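Local coordinates for L-lysine 6-oxidase (Marinomonas mediterranea, PDB 3WEU), which oxidises the epsilon-amino group of L-lysine with a cysteine tryptophylquinone cofactor, releasing ammonium and the hydrogen peroxide that makes the protein antibacterial, at residues A[254-259]-A[306-311]; A[653-658]-A[679-684]. All blocks are in the same frame, centred on the assembly; numbering follows the deposited sequence. Where two conformers were deposited one is given.

Contact 1 of 2, residues A[254-259]-A[306-311]; sequences EIVNIS and ISQYQW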
loop_
_atom_site.group_PDB
_atom_site.type_symbol
_atom_site.label_atom_id
_atom_site.label_comp_id
_atom_site.label_asym_id
_atom_site.label_seq_id
_atom_site.Cartn_x
_atom_site.Cartn_y
_atom_site.Cartn_z
ATOM N N GLU A 254 -8.421 -23.478 -30.305
ATOM C CA GLU A 254 -9.189 -23.638 -31.533
ATOM C C GLU A 254 -9.710 -22.330 -32.105
ATOM O O GLU A 254 -10.271 -22.340 -33.200
ATOM C CB GLU A 254 -10.349 -24.548 -31.284
ATOM C CG GLU A 254 -9.895 -25.942 -30.942
ATOM C CD GLU A 254 -10.936 -26.802 -30.217
ATOM O OE1 GLU A 254 -11.239 -27.947 -30.672
ATOM O OE2 GLU A 254 -11.436 -26.367 -29.145
ATOM N N ILE A 255 -9.606 -21.237 -31.368
ATOM C CA ILE A 255 -10.117 -19.941 -31.805
ATOM C C ILE A 255 -8.937 -19.125 -32.339
ATOM O O ILE A 255 -7.933 -18.957 -31.665
ATOM C CB ILE A 255 -10.802 -19.206 -30.643
ATOM C CG1 ILE A 255 -11.928 -20.123 -30.107
ATOM C CG2 ILE A 255 -11.335 -17.854 -31.095
ATOM C CD1 ILE A 255 -12.831 -19.602 -29.077
ATOM N N VAL A 256 -9.058 -18.701 -33.595
ATOM C CA VAL A 256 -7.974 -18.062 -34.324
ATOM C C VAL A 256 -8.187 -16.540 -34.394
ATOM O O VAL A 256 -9.308 -16.077 -34.613
ATOM C CB VAL A 256 -7.997 -18.653 -35.744
ATOM C CG1 VAL A 256 -6.909 -18.075 -36.630
ATOM C CG2 VAL A 256 -7.857 -20.173 -35.696
ATOM N N ASN A 257 -7.107 -15.797 -34.232
ATOM C CA ASN A 257 -7.100 -14.351 -34.369
ATOM C C ASN A 257 -7.377 -13.941 -35.810
ATOM O O ASN A 257 -6.869 -14.530 -36.756
ATOM C CB ASN A 257 -5.764 -13.783 -33.869
ATOM C CG ASN A 257 -5.565 -14.024 -32.366
ATOM O OD1 ASN A 257 -6.090 -13.278 -31.559
ATOM N ND2 ASN A 257 -4.874 -15.103 -31.997
ATOM N N ILE A 258 -8.221 -12.919 -35.965
ATOM C CA ILE A 258 -8.502 -12.374 -37.253
ATOM C C ILE A 258 -7.241 -12.057 -38.058
ATOM O O ILE A 258 -7.145 -12.450 -39.234
ATOM C CB ILE A 258 -9.439 -11.169 -37.164
ATOM C CG1 ILE A 258 -10.868 -11.625 -36.795
ATOM C CG2 ILE A 258 -9.476 -10.423 -38.534
ATOM C CD1 ILE A 258 -11.756 -10.495 -36.236
ATOM N N SER A 259 -6.289 -11.382 -37.428
ATOM C CA SER A 259 -4.946 -11.206 -38.007
ATOM C C SER A 259 -3.944 -11.898 -37.059
ATOM O O SER A 259 -3.756 -11.503 -35.889
ATOM C CB SER A 259 -4.593 -9.729 -38.241
ATOM O OG SER A 259 -5.611 -9.049 -39.004
ATOM N N ILE A 306 -13.786 -14.407 -37.733
ATOM C CA ILE A 306 -14.734 -13.462 -37.211
ATOM C C ILE A 306 -15.869 -14.250 -36.501
ATOM O O ILE A 306 -16.268 -13.919 -35.369
ATOM C CB ILE A 306 -15.348 -12.588 -38.300
ATOM C CG1 ILE A 306 -14.323 -11.585 -38.839
ATOM C CG2 ILE A 306 -16.467 -11.807 -37.711
ATOM C CD1 ILE A 306 -14.761 -10.968 -40.137
ATOM N N SER A 307 -16.300 -15.334 -37.126
ATOM C CA SER A 307 -17.438 -16.146 -36.618
ATOM C C SER A 307 -17.187 -16.865 -35.310
ATOM O O SER A 307 -18.120 -17.348 -34.739
ATOM C CB SER A 307 -17.859 -17.211 -37.638
ATOM O OG SER A 307 -17.006 -18.326 -37.631
ATOM N N GLN A 308 -15.917 -16.994 -34.889
ATOM C CA GLN A 308 -15.533 -17.687 -33.660
ATOM C C GLN A 308 -15.476 -16.765 -32.444
ATOM O O GLN A 308 -15.561 -17.240 -31.334
ATOM C CB GLN A 308 -14.147 -18.342 -33.800
ATOM C CG GLN A 308 -14.026 -19.487 -34.792
ATOM C CD GLN A 308 -12.603 -20.111 -34.751
ATOM O OE1 GLN A 308 -11.518 -19.462 -35.118
ATOM N NE2 GLN A 308 -12.603 -21.428 -34.374
ATOM N N TYR A 309 -15.296 -15.448 -32.645
ATOM C CA TYR A 309 -15.060 -14.531 -31.515
ATOM C C TYR A 309 -16.195 -14.566 -30.479
ATOM O O TYR A 309 -15.993 -14.314 -29.284
ATOM C CB TYR A 309 -14.809 -13.095 -32.000
ATOM C CG TYR A 309 -13.395 -12.802 -32.388
ATOM C CD1 TYR A 309 -12.606 -13.728 -33.048
ATOM C CD2 TYR A 309 -12.798 -11.570 -32.087
ATOM C CE1 TYR A 309 -11.333 -13.435 -33.414
ATOM C CE2 TYR A 309 -11.509 -11.275 -32.470
ATOM C CZ TYR A 309 -10.786 -12.204 -33.132
ATOM O OH TYR A 309 -9.494 -11.898 -33.499
ATOM N N GLN A 310 -17.406 -14.897 -30.941
ATOM C CA GLN A 310 -18.565 -14.975 -30.027
ATOM C C GLN A 310 -18.403 -15.913 -28.825
ATOM O O GLN A 310 -19.156 -15.767 -27.839
ATOM C CB GLN A 310 -19.799 -15.392 -30.852
ATOM C CG GLN A 310 -19.674 -16.818 -31.429
ATOM C CD GLN A 310 -20.926 -17.216 -32.198
ATOM O OE1 GLN A 310 -21.972 -17.481 -31.611
ATOM N NE2 GLN A 310 -20.812 -17.327 -33.515
ATOM N N TRP A 311 -17.472 -16.875 -28.902
ATOM C CA TRP A 311 -17.305 -17.821 -27.804
ATOM C C TRP A 311 -16.488 -17.243 -26.643
ATOM O O TRP A 311 -16.406 -17.861 -25.599
ATOM C CB TRP A 311 -16.640 -19.074 -28.278
ATOM C CG TRP A 311 -17.470 -19.787 -29.345
ATOM C CD1 TRP A 311 -17.169 -19.897 -30.677
ATOM C CD2 TRP A 311 -18.670 -20.508 -29.134
ATOM N NE1 TRP A 311 -18.170 -20.611 -31.308
ATOM C CE2 TRP A 311 -19.090 -21.023 -30.388
ATOM C CE3 TRP A 311 -19.443 -20.797 -28.005
ATOM C CZ2 TRP A 311 -20.237 -21.837 -30.531
ATOM C CZ3 TRP A 311 -20.578 -21.572 -28.162
ATOM C CH2 TRP A 311 -20.952 -22.096 -29.433
#
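Gln308 and Tyr309 reach across to the backbone of residues 254-259. This is a helix-to-loop contact: the C-terminal part of helix 295-308 and the residues after it meet the loop that runs from strand 237-247 to helix 261-272. Three hydrogen bonds join the segments, each pairing a side chain with main chain. Gln308 uses both ends of its amide. Its CG is anti to the carbonyl carbon (chi1 -66°), and the chain beyond runs extended to the loop. Gln308 OE1 accepts from Val256 N at 3.0 Å, with the N-H above the plane of the side-chain carbonyl. Gln308 NE2 donates to Glu254 O at 2.8 Å, a more bent bond (140°). In this conformer, one of two deposited, the two bonds set how the amide is turned. The third is nearly straight (175°): Ile258 N gives its hydrogen to Tyr309 OH at 3.0 Å. Asn257 points away from 306-311, and its ND2 bonds Gln584 OE1.

Apolar contacts surround these bonds. Ile255 slides past Gln308, CG2 against CB. Ile255 CD1 extends to Trp311 CB, 3.9 Å away, and Phe645 of strand 645-648 packs on Ile255. Ile258 CD1 touches Ile306 CG1 at 3.8 Å.

Val256 O lies in the plane of the Tyr309 ring, 3.5 Å from Tyr309 CE1. Over one face, offset toward the rim, sits Ile258 CD1, 3.7 Å from Tyr309 CZ.

Contact 2 of 2, residues A[653-658]-A[679-684]; sequences ELFDFK and FFINAN
Asp656 and Phe680 form an antiparallel hydrogen-bonded pair, with Phe657 and Phe679 as the adjoining non-hydrogen-bonded pair. Asp656 N donates to Phe680 O at 2.6 Å, and Phe680 N donates to Asp656 O at 3.0 Å.

On one side of the strands, Asp656 CB sits over the face of the Phe680 ring, 3.4 Å from Phe680 CZ. Phe680 CG lies between its own backbone N and carbonyl carbon (chi1 59°), and the ring spreads across the neighbouring strand. Its edge faces Lys658 N. On the other side, Phe657 CD1 lies over the Phe679 ring, 3.7 Å from Phe679 CE2. The two ring planes are 56° apart. His603 stacks on Phe657, and Arg614 makes a cation-pi contact with Phe679.

The pairing belongs to a two-stranded antiparallel sheet of strands 656-661 and 675-680, with helix 662-666 in the connection. Beyond the paired residues, Ile681 CG1 meets Phe655 CD1 at 3.7 Å, and Ile681 CD1 touches Leu654 CD2.

A water links the two chain segments. It donates to Leu654 O and to Asp656 OD1, and accepts from Asn682 N at 2.7 Å. Asp656 OD1 also forms a salt bridge with Lys685, which probably stabilises the carboxylate charge. Asn682 OD1 accepts from Asn684 N at 2.6 Å, in the carbonyl plane, closing an Asx turn; Asn682 also packs on Thr563 of the second subunit.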
loop_
_atom_site.group_PDB
_atom_site.type_symbol
_atom_site.label_atom_id
_atom_site.label_comp_id
_atom_site.label_asym_id
_atom_site.label_seq_id
_atom_site.Cartn_x
_atom_site.Cartn_y
_atom_site.Cartn_z
ATOM N N GLU A 653 -11.729 -25.011 -7.342
ATOM C CA GLU A 653 -11.476 -25.128 -5.901
ATOM C C GLU A 653 -10.644 -24.001 -5.308
ATOM O O GLU A 653 -10.719 -23.750 -4.107
ATOM C CB GLU A 653 -10.884 -26.503 -5.575
ATOM C CG GLU A 653 -11.985 -27.560 -5.715
ATOM C CD GLU A 653 -11.665 -28.936 -5.042
ATOM O OE1 GLU A 653 -10.480 -29.279 -4.818
ATOM O OE2 GLU A 653 -12.605 -29.704 -4.733
ATOM N N LEU A 654 -9.883 -23.315 -6.154
ATOM C CA LEU A 654 -9.154 -22.133 -5.749
ATOM C C LEU A 654 -10.014 -20.989 -5.254
ATOM O O LEU A 654 -9.591 -20.173 -4.425
ATOM C CB LEU A 654 -8.276 -21.657 -6.898
ATOM C CG LEU A 654 -7.471 -20.394 -6.586
ATOM C CD1 LEU A 654 -6.436 -20.675 -5.509
ATOM C CD2 LEU A 654 -6.785 -19.919 -7.839
ATOM N N PHE A 655 -11.200 -20.864 -5.807
ATOM C CA PHE A 655 -11.962 -19.645 -5.666
ATOM C C PHE A 655 -12.983 -19.820 -4.552
ATOM O O PHE A 655 -13.520 -20.896 -4.366
ATOM C CB PHE A 655 -12.649 -19.310 -7.000
ATOM C CG PHE A 655 -11.710 -19.066 -8.111
ATOM C CD1 PHE A 655 -11.131 -17.821 -8.246
ATOM C CD2 PHE A 655 -11.393 -20.040 -9.022
ATOM C CE1 PHE A 655 -10.240 -17.567 -9.257
ATOM C CE2 PHE A 655 -10.457 -19.831 -9.998
ATOM C CZ PHE A 655 -9.921 -18.557 -10.166
ATOM N N ASP A 656 -13.217 -18.786 -3.794
ATOM C CA ASP A 656 -14.358 -18.703 -2.951
ATOM C C ASP A 656 -15.445 -17.958 -3.653
ATOM O O ASP A 656 -15.218 -17.315 -4.711
ATOM C CB ASP A 656 -14.007 -17.893 -1.709
ATOM C CG ASP A 656 -13.497 -18.706 -0.590
ATOM O OD1 ASP A 656 -12.814 -19.781 -0.823
ATOM O OD2 ASP A 656 -13.738 -18.167 0.520
ATOM N N PHE A 657 -16.591 -17.903 -3.006
ATOM C CA PHE A 657 -17.753 -17.365 -3.632
ATOM C C PHE A 657 -18.665 -16.769 -2.609
ATOM O O PHE A 657 -18.871 -17.378 -1.592
ATOM C CB PHE A 657 -18.441 -18.497 -4.354
ATOM C CG PHE A 657 -19.768 -18.156 -4.896
ATOM C CD1 PHE A 657 -19.856 -17.486 -6.096
ATOM C CD2 PHE A 657 -20.945 -18.541 -4.235
ATOM C CE1 PHE A 657 -21.103 -17.190 -6.672
ATOM C CE2 PHE A 657 -22.175 -18.216 -4.776
ATOM C CZ PHE A 657 -22.254 -17.526 -5.997
ATOM N N LYS A 658 -19.262 -15.622 -2.889
ATOM C CA LYS A 658 -20.302 -15.098 -2.029
ATOM C C LYS A 658 -21.371 -14.573 -2.871
ATOM O O LYS A 658 -21.099 -13.880 -3.901
ATOM C CB LYS A 658 -19.728 -13.983 -1.165
ATOM C CG LYS A 658 -20.637 -13.569 0.003
ATOM C CD LYS A 658 -19.879 -12.820 1.113
ATOM C CE LYS A 658 -18.358 -13.049 1.028
ATOM N NZ LYS A 658 -17.687 -13.100 2.345
ATOM N N PHE A 679 -16.934 -13.887 -7.032
ATOM C CA PHE A 679 -15.890 -14.834 -6.943
ATOM C C PHE A 679 -14.642 -14.155 -6.450
ATOM O O PHE A 679 -14.369 -12.998 -6.796
ATOM C CB PHE A 679 -15.629 -15.433 -8.332
ATOM C CG PHE A 679 -16.711 -16.381 -8.764
ATOM C CD1 PHE A 679 -17.794 -15.904 -9.426
ATOM C CD2 PHE A 679 -16.645 -17.726 -8.425
ATOM C CE1 PHE A 679 -18.822 -16.722 -9.806
ATOM C CE2 PHE A 679 -17.647 -18.563 -8.826
ATOM C CZ PHE A 679 -18.737 -18.075 -9.546
ATOM N N PHE A 680 -13.864 -14.850 -5.649
ATOM C CA PHE A 680 -12.597 -14.292 -5.193
ATOM C C PHE A 680 -11.687 -15.374 -4.703
ATOM O O PHE A 680 -12.102 -16.528 -4.607
ATOM C CB PHE A 680 -12.835 -13.266 -4.098
ATOM C CG PHE A 680 -13.539 -13.802 -2.877
ATOM C CD1 PHE A 680 -14.869 -14.071 -2.877
ATOM C CD2 PHE A 680 -12.813 -14.024 -1.712
ATOM C CE1 PHE A 680 -15.520 -14.541 -1.736
ATOM C CE2 PHE A 680 -13.450 -14.492 -0.553
ATOM C CZ PHE A 680 -14.800 -14.744 -0.571
ATOM N N ILE A 681 -10.452 -15.007 -4.460
ATOM C CA ILE A 681 -9.448 -15.923 -3.924
ATOM C C ILE A 681 -9.147 -15.545 -2.463
ATOM O O ILE A 681 -8.677 -14.435 -2.134
ATOM C CB ILE A 681 -8.180 -15.827 -4.726
ATOM C CG1 ILE A 681 -8.480 -16.285 -6.182
ATOM C CG2 ILE A 681 -7.109 -16.714 -4.136
ATOM C CD1 ILE A 681 -7.321 -16.071 -7.070
ATOM N N ASN A 682 -9.458 -16.472 -1.587
ATOM C CA ASN A 682 -9.298 -16.224 -0.181
ATOM C C ASN A 682 -7.832 -16.367 0.082
ATOM O O ASN A 682 -7.259 -17.466 -0.010
ATOM C CB ASN A 682 -10.138 -17.185 0.642
ATOM C CG ASN A 682 -10.072 -16.861 2.147
ATOM O OD1 ASN A 682 -9.021 -16.479 2.677
ATOM N ND2 ASN A 682 -11.182 -17.043 2.820
ATOM N N ALA A 683 -7.277 -15.171 0.186
ATOM C CA ALA A 683 -6.074 -14.763 0.858
ATOM C C ALA A 683 -5.555 -15.864 1.757
ATOM O O ALA A 683 -4.446 -16.327 1.549
ATOM C CB ALA A 683 -6.385 -13.480 1.632
ATOM N N ASN A 684 -6.396 -16.343 2.678
ATOM C CA ASN A 684 -6.015 -17.438 3.564
ATOM C C ASN A 684 -5.997 -18.714 2.832
ATOM O O ASN A 684 -5.147 -18.807 1.928
ATOM C CB ASN A 684 -6.818 -17.355 4.864
ATOM C CG ASN A 684 -6.428 -16.097 5.614
ATOM O OD1 ASN A 684 -5.286 -15.669 5.495
ATOM N ND2 ASN A 684 -7.348 -15.464 6.286
HETATM O O HOH W 1 -10.290 -19.011 -2.026
#

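How the contacts relate
The centre of contact 1 is about 13 Å from the centre of the chain and that of contact 2 about 27 Å; contact 1 is the more buried, contact 2 nearer the surface. Their nearest atoms are about 16 Å apart, and they share no helix or strand. Contact 1 joins a helix end to an irregular loop, and a side chain supplies one partner of each direct hydrogen bond. Contact 2 joins two strands, and its direct bonds run backbone to backbone. The inner contact adds isoleucine packing round one tyrosine. The outer one is richer in aromatic rings and includes a bridging water. Only contact 2 touches the second subunit.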